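Local coordinates for core protein VP4 (Bluetongue virus, PDB 2JHP) that caps viral messenger RNA as a multifunctional enzyme and is one of the five proteins that form the inner capsid, at residues 187-191 with 347-351; 190-196 with 258-264; 297-303 with 340-346. One frame throughout, in Å; residues are numbered along the deposited sequence.

Contact 1: residues 187-191 with 347-351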
loop_
_atom_site.group_PDB
_atom_site.type_symbol
_atom_site.label_atom_id
_atom_site.label_comp_id
_atom_site.label_asym_id
_atom_site.label_seq_id
_atom_site.Cartn_x
_atom_site.Cartn_y
_atom_site.Cartn_z
ATOM N N VAL A 187 -10.496 -9.330 -15.420
ATOM C CA VAL A 187 -11.690 -8.944 -14.653
ATOM C C VAL A 187 -11.323 -7.957 -13.543
ATOM O O VAL A 187 -10.599 -8.304 -12.611
ATOM C CB VAL A 187 -12.423 -10.169 -14.041
ATOM C CG1 VAL A 187 -13.652 -9.728 -13.219
ATOM C CG2 VAL A 187 -12.829 -11.172 -15.121
ATOM N N TYR A 188 -11.813 -6.725 -13.660
ATOM C CA TYR A 188 -11.633 -5.707 -12.600
ATOM C C TYR A 188 -12.796 -4.702 -12.459
ATOM O O TYR A 188 -13.339 -4.543 -11.380
ATOM C CB TYR A 188 -10.295 -4.963 -12.742
ATOM C CG TYR A 188 -10.191 -3.777 -11.810
ATOM C CD1 TYR A 188 -10.095 -3.956 -10.410
ATOM C CD2 TYR A 188 -10.212 -2.474 -12.302
ATOM C CE1 TYR A 188 -10.013 -2.890 -9.547
ATOM C CE2 TYR A 188 -10.132 -1.388 -11.426
ATOM C CZ TYR A 188 -10.033 -1.620 -10.054
ATOM O OH TYR A 188 -9.943 -0.564 -9.178
ATOM N N SER A 189 -13.137 -4.019 -13.549
ATOM C CA SER A 189 -14.141 -2.946 -13.523
ATOM C C SER A 189 -15.399 -3.240 -14.320
ATOM O O SER A 189 -16.376 -2.504 -14.210
ATOM C CB SER A 189 -13.549 -1.586 -13.960
ATOM O OG SER A 189 -13.250 -1.548 -15.345
ATOM N N ALA A 190 -15.380 -4.309 -15.114
ATOM C CA ALA A 190 -16.549 -4.702 -15.907
ATOM C C ALA A 190 -17.688 -5.188 -15.011
ATOM O O ALA A 190 -17.471 -6.042 -14.150
ATOM C CB ALA A 190 -16.174 -5.775 -16.906
ATOM N N GLU A 191 -18.889 -4.638 -15.218
ATOM C CA GLU A 191 -20.101 -5.108 -14.534
ATOM C C GLU A 191 -20.718 -6.296 -15.246
ATOM O O GLU A 191 -21.473 -7.060 -14.645
ATOM C CB GLU A 191 -21.159 -4.016 -14.464
ATOM C CG GLU A 191 -20.702 -2.737 -13.798
ATOM C CD GLU A 191 -21.497 -1.547 -14.284
ATOM O OE1 GLU A 191 -22.583 -1.281 -13.718
ATOM O OE2 GLU A 191 -21.031 -0.889 -15.239
ATOM N N HIS A 347 -15.474 2.390 -16.285
ATOM C CA HIS A 347 -15.170 3.040 -15.012
ATOM C C HIS A 347 -13.685 3.416 -14.902
ATOM O O HIS A 347 -13.293 4.150 -13.999
ATOM C CB HIS A 347 -15.585 2.155 -13.839
ATOM C CG HIS A 347 -17.015 1.716 -13.887
ATOM N ND1 HIS A 347 -18.073 2.569 -13.616
ATOM C CD2 HIS A 347 -17.566 0.507 -14.152
ATOM C CE1 HIS A 347 -19.208 1.899 -13.720
ATOM N NE2 HIS A 347 -18.927 0.648 -14.047
ATOM N N VAL A 348 -12.869 2.915 -15.823
ATOM C CA VAL A 348 -11.456 3.255 -15.872
ATOM C C VAL A 348 -11.155 3.936 -17.198
ATOM O O VAL A 348 -11.470 3.397 -18.270
ATOM C CB VAL A 348 -10.545 2.004 -15.722
ATOM C CG1 VAL A 348 -9.081 2.353 -15.984
ATOM C CG2 VAL A 348 -10.692 1.393 -14.333
ATOM N N ASP A 349 -10.531 5.110 -17.114
ATOM C CA ASP A 349 -10.064 5.802 -18.306
ATOM C C ASP A 349 -8.851 5.090 -18.944
ATOM O O ASP A 349 -7.698 5.286 -18.527
ATOM C CB ASP A 349 -9.751 7.269 -17.998
ATOM C CG ASP A 349 -9.379 8.052 -19.227
ATOM O OD1 ASP A 349 -9.388 7.464 -20.335
ATOM O OD2 ASP A 349 -9.074 9.255 -19.081
ATOM N N ARG A 350 -9.130 4.275 -19.957
ATOM C CA ARG A 350 -8.088 3.565 -20.675
ATOM C C ARG A 350 -7.710 4.245 -21.984
ATOM O O ARG A 350 -7.130 3.610 -22.849
ATOM C CB ARG A 350 -8.509 2.115 -20.934
ATOM C CG ARG A 350 -8.608 1.263 -19.676
ATOM C CD ARG A 350 -9.038 -0.145 -19.975
ATOM N NE ARG A 350 -9.244 -0.864 -18.727
ATOM C CZ ARG A 350 -10.424 -1.001 -18.120
ATOM N NH1 ARG A 350 -11.534 -0.480 -18.651
ATOM N NH2 ARG A 350 -10.487 -1.661 -16.972
ATOM N N HIS A 351 -7.993 5.538 -22.125
ATOM C CA HIS A 351 -7.673 6.226 -23.381
ATOM C C HIS A 351 -6.184 6.180 -23.736
ATOM O O HIS A 351 -5.844 6.119 -24.909
ATOM C CB HIS A 351 -8.291 7.639 -23.472
ATOM C CG HIS A 351 -7.445 8.742 -22.905
ATOM N ND1 HIS A 351 -6.827 9.687 -23.700
ATOM C CD2 HIS A 351 -7.155 9.085 -21.626
ATOM C CE1 HIS A 351 -6.174 10.548 -22.938
ATOM N NE2 HIS A 351 -6.360 10.208 -21.675
#
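His-347 points its CA-to-CB bond at the loop 187-191 and meets it along the edge of its ring. NE2 of His-347 donates to Glu-191 OE2 at 2.9 Å, while CD2 of His-347 lies 3.2 Å from Ser-189 O. Imidazole suits this place, being flat enough to lie beside the backbone and able to donate to a carboxylate. Glu-191 OE2 also accepts from the backbone N of Glu-259, whose own carboxylate takes up the N of His-347. Val-348 supplies the apolar part: its CG2 sits 4.1 Å from Tyr-188 CE2, at the ring edge, and 4.0 Å from Ser-189 OG. The loop being met joins helix 178-186 to strand 192-196, the first strand along the chain in a Rossmann-like methyltransferase sheet, so the contact lies at its N-terminal end. The side chain of Tyr-188 lies about 7 Å from a bound guanine. Asp-349 touches nothing in 187-191 but makes an Asx turn, its OD1 accepting from His-351 N at 3.0 Å. Arg-350 then reaches back with a long, extended side chain, NH2 donating to Ser-189 OG at 3.2 Å; its guanidinium also bonds His-391, Leu-390 O and the carboxylate of Glu-259, which Ser-189 OG shares.

Contact 2: residues 190-196 with 258-264. With SAH (S-adenosyl-L-homocysteine), chain C.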
loop_
_atom_site.group_PDB
_atom_site.type_symbol
_atom_site.label_atom_id
_atom_site.label_comp_id
_atom_site.label_asym_id
_atom_site.label_seq_id
_atom_site.Cartn_x
_atom_site.Cartn_y
_atom_site.Cartn_z
ATOM N N ALA A 190 -15.380 -4.309 -15.114
ATOM C CA ALA A 190 -16.549 -4.702 -15.907
ATOM C C ALA A 190 -17.688 -5.188 -15.011
ATOM O O ALA A 190 -17.471 -6.042 -14.150
ATOM C CB ALA A 190 -16.174 -5.775 -16.906
ATOM N N GLU A 191 -18.889 -4.638 -15.218
ATOM C CA GLU A 191 -20.101 -5.108 -14.534
ATOM C C GLU A 191 -20.718 -6.296 -15.246
ATOM O O GLU A 191 -21.473 -7.060 -14.645
ATOM C CB GLU A 191 -21.159 -4.016 -14.464
ATOM C CG GLU A 191 -20.702 -2.737 -13.798
ATOM C CD GLU A 191 -21.497 -1.547 -14.284
ATOM O OE1 GLU A 191 -22.583 -1.281 -13.718
ATOM O OE2 GLU A 191 -21.031 -0.889 -15.239
ATOM N N GLU A 192 -20.409 -6.444 -16.529
ATOM C CA GLU A 192 -21.047 -7.460 -17.347
ATOM C C GLU A 192 -20.038 -8.043 -18.320
ATOM O O GLU A 192 -19.387 -7.310 -19.064
ATOM C CB GLU A 192 -22.235 -6.848 -18.087
ATOM C CG GLU A 192 -23.068 -7.797 -18.929
ATOM C CD GLU A 192 -24.150 -7.052 -19.707
ATOM O OE1 GLU A 192 -24.159 -7.127 -20.957
ATOM O OE2 GLU A 192 -24.982 -6.369 -19.066
ATOM N N VAL A 193 -19.908 -9.366 -18.296
ATOM C CA VAL A 193 -19.002 -10.081 -19.181
ATOM C C VAL A 193 -19.749 -11.049 -20.080
ATOM O O VAL A 193 -20.504 -11.898 -19.613
ATOM C CB VAL A 193 -17.928 -10.883 -18.396
ATOM C CG1 VAL A 193 -17.126 -11.790 -19.348
ATOM C CG2 VAL A 193 -17.014 -9.945 -17.631
ATOM N N HIS A 194 -19.506 -10.912 -21.374
ATOM C CA HIS A 194 -19.954 -11.873 -22.357
ATOM C C HIS A 194 -18.776 -12.787 -22.713
ATOM O O HIS A 194 -17.775 -12.340 -23.288
ATOM C CB HIS A 194 -20.501 -11.144 -23.585
ATOM C CG HIS A 194 -21.733 -10.344 -23.306
ATOM N ND1 HIS A 194 -22.988 -10.749 -23.699
ATOM C CD2 HIS A 194 -21.904 -9.172 -22.649
ATOM C CE1 HIS A 194 -23.881 -9.858 -23.303
ATOM N NE2 HIS A 194 -23.248 -8.888 -22.667
ATOM N N TYR A 195 -18.900 -14.058 -22.340
ATOM C CA TYR A 195 -17.809 -15.028 -22.442
ATOM C C TYR A 195 -18.170 -16.095 -23.467
ATOM O O TYR A 195 -18.904 -17.038 -23.171
ATOM C CB TYR A 195 -17.551 -15.660 -21.063
ATOM C CG TYR A 195 -16.294 -16.505 -20.899
ATOM C CD1 TYR A 195 -15.493 -16.855 -21.983
ATOM C CD2 TYR A 195 -15.930 -16.983 -19.641
ATOM C CE1 TYR A 195 -14.348 -17.635 -21.812
ATOM C CE2 TYR A 195 -14.795 -17.771 -19.459
ATOM C CZ TYR A 195 -14.008 -18.091 -20.545
ATOM O OH TYR A 195 -12.879 -18.864 -20.370
ATOM N N ILE A 196 -17.645 -15.918 -24.675
ATOM C CA ILE A 196 -17.899 -16.809 -25.801
ATOM C C ILE A 196 -16.830 -17.892 -25.818
ATOM O O ILE A 196 -15.633 -17.588 -25.778
ATOM C CB ILE A 196 -17.826 -16.073 -27.190
ATOM C CG1 ILE A 196 -18.147 -14.560 -27.100
ATOM C CG2 ILE A 196 -18.639 -16.826 -28.238
ATOM C CD1 ILE A 196 -19.597 -14.201 -26.933
ATOM N N VAL A 258 -23.598 0.566 -18.584
ATOM C CA VAL A 258 -22.738 -0.465 -18.015
ATOM C C VAL A 258 -21.368 -0.542 -18.702
ATOM O O VAL A 258 -21.233 -0.225 -19.883
ATOM C CB VAL A 258 -23.398 -1.884 -18.048
ATOM C CG1 VAL A 258 -24.379 -2.063 -16.885
ATOM C CG2 VAL A 258 -24.074 -2.152 -19.401
ATOM N N GLU A 259 -20.355 -0.955 -17.949
ATOM C CA GLU A 259 -19.096 -1.339 -18.562
ATOM C C GLU A 259 -19.186 -2.818 -18.865
ATOM O O GLU A 259 -19.385 -3.634 -17.956
ATOM C CB GLU A 259 -17.900 -1.047 -17.663
ATOM C CG GLU A 259 -16.601 -1.469 -18.312
ATOM C CD GLU A 259 -15.359 -1.130 -17.514
ATOM O OE1 GLU A 259 -15.430 -0.317 -16.564
ATOM O OE2 GLU A 259 -14.294 -1.686 -17.856
ATOM N N ARG A 260 -19.077 -3.143 -20.149
ATOM C CA ARG A 260 -19.102 -4.521 -20.617
ATOM C C ARG A 260 -17.720 -4.928 -21.112
ATOM O O ARG A 260 -17.012 -4.124 -21.721
ATOM C CB ARG A 260 -20.121 -4.696 -21.736
ATOM C CG ARG A 260 -21.554 -4.390 -21.357
ATOM C CD ARG A 260 -22.479 -4.535 -22.570
ATOM N NE ARG A 260 -23.758 -3.853 -22.392
ATOM C CZ ARG A 260 -24.066 -2.680 -22.940
ATOM N NH1 ARG A 260 -23.180 -2.038 -23.696
ATOM N NH2 ARG A 260 -25.257 -2.136 -22.712
ATOM N N LEU A 261 -17.344 -6.175 -20.838
ATOM C CA LEU A 261 -16.114 -6.774 -21.375
ATOM C C LEU A 261 -16.429 -8.006 -22.216
ATOM O O LEU A 261 -17.238 -8.850 -21.820
ATOM C CB LEU A 261 -15.149 -7.139 -20.244
ATOM C CG LEU A 261 -14.094 -8.238 -20.408
ATOM C CD1 LEU A 261 -12.992 -7.835 -21.368
ATOM C CD2 LEU A 261 -13.531 -8.508 -19.028
ATOM N N PHE A 262 -15.768 -8.093 -23.368
ATOM C CA PHE A 262 -15.967 -9.159 -24.334
ATOM C C PHE A 262 -14.797 -10.141 -24.258
ATOM O O PHE A 262 -13.645 -9.761 -24.477
ATOM C CB PHE A 262 -16.075 -8.532 -25.730
ATOM C CG PHE A 262 -16.347 -9.514 -26.846
ATOM C CD1 PHE A 262 -17.653 -9.853 -27.184
ATOM C CD2 PHE A 262 -15.301 -10.058 -27.585
ATOM C CE1 PHE A 262 -17.912 -10.746 -28.227
ATOM C CE2 PHE A 262 -15.550 -10.947 -28.636
ATOM C CZ PHE A 262 -16.857 -11.294 -28.955
ATOM N N ILE A 263 -15.101 -11.398 -23.930
ATOM C CA ILE A 263 -14.091 -12.458 -23.799
ATOM C C ILE A 263 -14.344 -13.575 -24.828
ATOM O O ILE A 263 -15.414 -14.192 -24.823
ATOM C CB ILE A 263 -14.057 -13.055 -22.369
ATOM C CG1 ILE A 263 -13.756 -11.966 -21.335
ATOM C CG2 ILE A 263 -13.015 -14.172 -22.282
ATOM C CD1 ILE A 263 -13.584 -12.473 -19.906
ATOM N N TRP A 264 -13.356 -13.817 -25.699
ATOM C CA TRP A 264 -13.455 -14.787 -26.814
ATOM C C TRP A 264 -12.384 -15.864 -26.701
ATOM O O TRP A 264 -11.183 -15.571 -26.793
ATOM C CB TRP A 264 -13.338 -14.065 -28.164
ATOM C CG TRP A 264 -13.412 -14.938 -29.413
ATOM C CD1 TRP A 264 -12.393 -15.659 -29.980
ATOM C CD2 TRP A 264 -14.551 -15.123 -30.267
ATOM N NE1 TRP A 264 -12.833 -16.292 -31.128
ATOM C CE2 TRP A 264 -14.152 -15.976 -31.328
ATOM C CE3 TRP A 264 -15.870 -14.653 -30.238
ATOM C CZ2 TRP A 264 -15.032 -16.375 -32.334
ATOM C CZ3 TRP A 264 -16.738 -15.045 -31.242
ATOM C CH2 TRP A 264 -16.318 -15.899 -32.271
HETATM N N SAH C . -12.971 -21.441 -22.127
HETATM C CA SAH C . -12.875 -22.932 -22.026
HETATM C CB SAH C . -11.886 -23.523 -23.034
HETATM C CG SAH C . -12.271 -23.276 -24.490
HETATM S SD SAH C . -12.765 -24.809 -25.305
HETATM C C SAH C . -12.515 -23.348 -20.603
HETATM O O SAH C . -11.912 -22.582 -19.849
HETATM O OXT SAH C . -12.833 -24.457 -20.174
HETATM C "C5'" SAH C . -13.378 -23.980 -26.785
HETATM C "C4'" SAH C . -14.893 -24.067 -26.816
HETATM O "O4'" SAH C . -15.420 -23.207 -27.792
HETATM C "C3'" SAH C . -15.409 -25.453 -27.164
HETATM O "O3'" SAH C . -15.912 -26.025 -25.984
HETATM C "C2'" SAH C . -16.507 -25.227 -28.191
HETATM O "O2'" SAH C . -17.719 -25.815 -27.783
HETATM C "C1'" SAH C . -16.674 -23.723 -28.180
HETATM N N9 SAH C . -17.065 -23.092 -29.449
HETATM C C8 SAH C . -16.671 -23.403 -30.724
HETATM N N7 SAH C . -17.260 -22.527 -31.572
HETATM C C5 SAH C . -18.009 -21.660 -30.857
HETATM C C6 SAH C . -18.808 -20.578 -31.212
HETATM N N6 SAH C . -18.937 -20.230 -32.488
HETATM N N1 SAH C . -19.472 -19.867 -30.227
HETATM C C2 SAH C . -19.341 -20.225 -28.904
HETATM N N3 SAH C . -18.541 -21.299 -28.561
HETATM C C4 SAH C . -17.890 -22.003 -29.520
#
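Two parallel strands satisfy each other's backbones through alternate residues of 192-196. Leu-261 N donates to Glu-192 O (2.9 Å), His-194 N to Leu-261 O (3.1 Å), Ile-263 N to His-194 O (2.9 Å) and Ile-196 N to Ile-263 O (2.8 Å). Val-193 and Tyr-195 turn their polar backbone atoms the other way, to strand 219-223. Where the strands begin, Glu-259 O accepts from Glu-191 N (3.0 Å) and weakly from Glu-192 N (3.3 Å), while Glu-259 N donates to the Glu-191 side-chain OE2 (2.8 Å). Buried Glu-192 OE1 accepts from His-194 NE2 (2.6 Å) and forms a salt bridge to Arg-260 NE (3.6 Å). Arg-260 spends its other nitrogens on Ala-299 O and Asn-253 O. On the opposite face Val-193, Leu-261 and Ile-263 interlock. At the C-terminal end Tyr-195 OH accepts a weak bond from the amino N of S-adenosylhomocysteine (3.1 Å), and Ile-196 CG2 touches its C2 (3.5 Å). Such strand ends typify the S-adenosylmethionine site of class I, Rossmann-like methyltransferases.

Contact 3: residues 297-303 with 340-346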
loop_
_atom_site.group_PDB
_atom_site.type_symbol
_atom_site.label_atom_id
_atom_site.label_comp_id
_atom_site.label_asym_id
_atom_site.label_seq_id
_atom_site.Cartn_x
_atom_site.Cartn_y
_atom_site.Cartn_z
ATOM N N GLY A 297 -17.638 -2.314 -30.706
ATOM C CA GLY A 297 -17.021 -1.172 -30.037
ATOM C C GLY A 297 -18.104 -0.122 -29.883
ATOM O O GLY A 297 -18.903 0.094 -30.799
ATOM N N GLY A 298 -18.148 0.526 -28.729
ATOM C CA GLY A 298 -19.257 1.422 -28.413
ATOM C C GLY A 298 -20.123 0.806 -27.332
ATOM O O GLY A 298 -20.631 1.517 -26.467
ATOM N N ALA A 299 -20.277 -0.520 -27.384
ATOM C CA ALA A 299 -20.985 -1.283 -26.351
ATOM C C ALA A 299 -20.025 -1.922 -25.339
ATOM O O ALA A 299 -20.424 -2.284 -24.224
ATOM C CB ALA A 299 -21.865 -2.348 -26.993
ATOM N N PHE A 300 -18.762 -2.060 -25.730
ATOM C CA PHE A 300 -17.766 -2.730 -24.895
ATOM C C PHE A 300 -16.581 -1.849 -24.580
ATOM O O PHE A 300 -15.993 -1.253 -25.471
ATOM C CB PHE A 300 -17.251 -3.992 -25.583
ATOM C CG PHE A 300 -18.179 -5.157 -25.485
ATOM C CD1 PHE A 300 -19.088 -5.417 -26.494
ATOM C CD2 PHE A 300 -18.134 -6.003 -24.371
ATOM C CE1 PHE A 300 -19.935 -6.491 -26.399
ATOM C CE2 PHE A 300 -18.984 -7.088 -24.256
ATOM C CZ PHE A 300 -19.882 -7.342 -25.267
ATOM N N SER A 301 -16.214 -1.791 -23.304
ATOM C CA SER A 301 -14.993 -1.082 -22.886
ATOM C C SER A 301 -13.698 -1.756 -23.390
ATOM O O SER A 301 -12.696 -1.082 -23.656
ATOM C CB SER A 301 -14.927 -1.034 -21.370
ATOM O OG SER A 301 -14.631 -2.330 -20.878
ATOM N N SER A 302 -13.724 -3.083 -23.485
ATOM C CA SER A 302 -12.520 -3.856 -23.753
ATOM C C SER A 302 -12.840 -5.269 -24.209
ATOM O O SER A 302 -13.922 -5.786 -23.946
ATOM C CB SER A 302 -11.627 -3.907 -22.506
ATOM O OG SER A 302 -12.399 -4.113 -21.330
ATOM N N ALA A 303 -11.887 -5.888 -24.892
ATOM C CA ALA A 303 -12.038 -7.262 -25.339
ATOM C C ALA A 303 -10.743 -8.022 -25.123
ATOM O O ALA A 303 -9.649 -7.459 -25.252
ATOM C CB ALA A 303 -12.443 -7.306 -26.802
ATOM N N MET A 340 -7.913 -5.726 -26.567
ATOM C CA MET A 340 -8.455 -4.700 -27.432
ATOM C C MET A 340 -9.089 -3.631 -26.554
ATOM O O MET A 340 -10.045 -3.910 -25.824
ATOM C CB MET A 340 -9.513 -5.292 -28.378
ATOM C CG MET A 340 -9.037 -6.411 -29.324
ATOM S SD MET A 340 -10.354 -7.183 -30.311
ATOM C CE MET A 340 -10.916 -5.792 -31.274
ATOM N N ARG A 341 -8.543 -2.414 -26.605
ATOM C CA ARG A 341 -9.151 -1.276 -25.919
ATOM C C ARG A 341 -10.122 -0.614 -26.878
ATOM O O ARG A 341 -9.754 -0.222 -27.990
ATOM C CB ARG A 341 -8.104 -0.282 -25.441
ATOM C CG ARG A 341 -8.621 0.642 -24.325
ATOM C CD ARG A 341 -8.444 2.089 -24.698
ATOM N NE ARG A 341 -9.458 2.525 -25.643
ATOM C CZ ARG A 341 -9.290 3.476 -26.551
ATOM N NH1 ARG A 341 -8.130 4.111 -26.659
ATOM N NH2 ARG A 341 -10.291 3.786 -27.361
ATOM N N LEU A 342 -11.371 -0.518 -26.451
ATOM C CA LEU A 342 -12.430 -0.032 -27.314
ATOM C C LEU A 342 -13.054 1.243 -26.756
ATOM O O LEU A 342 -12.638 1.748 -25.725
ATOM C CB LEU A 342 -13.499 -1.118 -27.486
ATOM C CG LEU A 342 -13.074 -2.488 -28.012
ATOM C CD1 LEU A 342 -14.199 -3.504 -27.836
ATOM C CD2 LEU A 342 -12.658 -2.408 -29.468
ATOM N N ARG A 343 -14.033 1.785 -27.463
ATOM C CA ARG A 343 -14.876 2.804 -26.877
ATOM C C ARG A 343 -16.085 2.039 -26.382
ATOM O O ARG A 343 -16.355 0.930 -26.855
ATOM C CB ARG A 343 -15.242 3.908 -27.877
ATOM C CG ARG A 343 -15.834 3.424 -29.175
ATOM C CD ARG A 343 -14.807 3.362 -30.302
ATOM N NE ARG A 343 -15.226 2.404 -31.330
ATOM C CZ ARG A 343 -16.353 2.494 -32.036
ATOM N NH1 ARG A 343 -17.203 3.500 -31.840
ATOM N NH2 ARG A 343 -16.642 1.561 -32.936
ATOM N N GLY A 344 -16.802 2.622 -25.434
ATOM C CA GLY A 344 -17.818 1.904 -24.678
ATOM C C GLY A 344 -17.641 2.353 -23.244
ATOM O O GLY A 344 -16.510 2.589 -22.807
ATOM N N TYR A 345 -18.744 2.505 -22.512
ATOM C CA TYR A 345 -18.663 3.002 -21.141
ATOM C C TYR A 345 -17.665 2.182 -20.319
ATOM O O TYR A 345 -17.593 0.954 -20.449
ATOM C CB TYR A 345 -20.043 3.045 -20.483
ATOM C CG TYR A 345 -20.021 3.649 -19.108
ATOM C CD1 TYR A 345 -19.933 2.841 -17.981
ATOM C CD2 TYR A 345 -20.061 5.030 -18.927
ATOM C CE1 TYR A 345 -19.902 3.390 -16.698
ATOM C CE2 TYR A 345 -20.027 5.593 -17.647
ATOM C CZ TYR A 345 -19.953 4.763 -16.539
ATOM O OH TYR A 345 -19.929 5.297 -15.271
ATOM N N SER A 346 -16.885 2.885 -19.496
ATOM C CA SER A 346 -15.834 2.277 -18.680
ATOM C C SER A 346 -15.598 3.084 -17.412
ATOM O O SER A 346 -15.521 4.308 -17.455
ATOM C CB SER A 346 -14.533 2.164 -19.474
ATOM O OG SER A 346 -13.449 1.819 -18.630
HETATM O O HOH W 1 -18.841 -0.827 -22.025
#
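Leu-342 is the principal bump here. Just beyond the end of its strand, it turns its side chain into a hollow floored by small groups: its CD1 lies 3.8 Å from Phe-300 CB, 4.3 Å from Ala-303 CB and 4.3 Å from Gly-297 CA. A branched aliphatic side chain suits this cup. Glycines do the reverse and let two backbones close up. Gly-298 and Gly-344 have CA atoms only 4.0 Å apart, with Gly-344 CA 3.4 Å from Gly-298 O in a CA-H...O contact. A CB on Gly-344 would lie 2.5 Å from Phe-300 O, a clash, and the backbone angles of both residues call for glycine. Gly-298 N donates to Arg-343 O at 2.6 Å, and Arg-343 curls its guanidinium so that Gly-297 O and Gly-298 N lie over one of its faces. Water 1 fills the gap between Ala-299 O (3.1 Å) and Tyr-345 O (2.7 Å). Ser-301, small enough for its tight niche, brings CB to 3.7 Å from Ser-346 CB, and its O accepts from Leu-342 N (3.1 Å). Regular antiparallel pairing then begins with the non-hydrogen-bonded pair Ser-302 and Arg-341, followed by the hydrogen-bonded pair Ala-303 and Met-340 (Ala-303 N to Met-340 O, 2.9 Å; Met-340 N to Ala-303 O, 2.8 Å), with Ala-303 CB 3.9 Å from Met-340 CB. Strand 302-308 thus lies between 335-341 and 260-264: Phe-300 packs edge-to-face on Phe-262, while Ala-303 and Met-340 lean against Ala-293 of helix 280-295.

In the fold
Contacts 2 and 3 lie in one mixed seven-stranded sheet, with strand order 3-2-1-4-5-7-6 as in class I methyltransferases, and contact 1 joins loops at its border, one of them leading into strand 192-196. Contact 2 pairs strands 192-196 and 260-264; strand 302-308 of contact 3 is the next neighbour and carries the antiparallel 335-341. Along the chain, contacts 1 and 2 start from the same stretch, sharing Ala-190 and Glu-191, and contact 3 is nested inside the loop that contact 1 closes. Their centres lie 9 to 11 Å apart. Glu-259 is a common hub, bonding Ser-189, His-347 and Ser-301. Contacts 1 and 3 lie near the N-terminal ends of strands 192-196, 260-264 and 302-308, whereas S-adenosylhomocysteine sits at the C-terminal ends of the strands of contact 2.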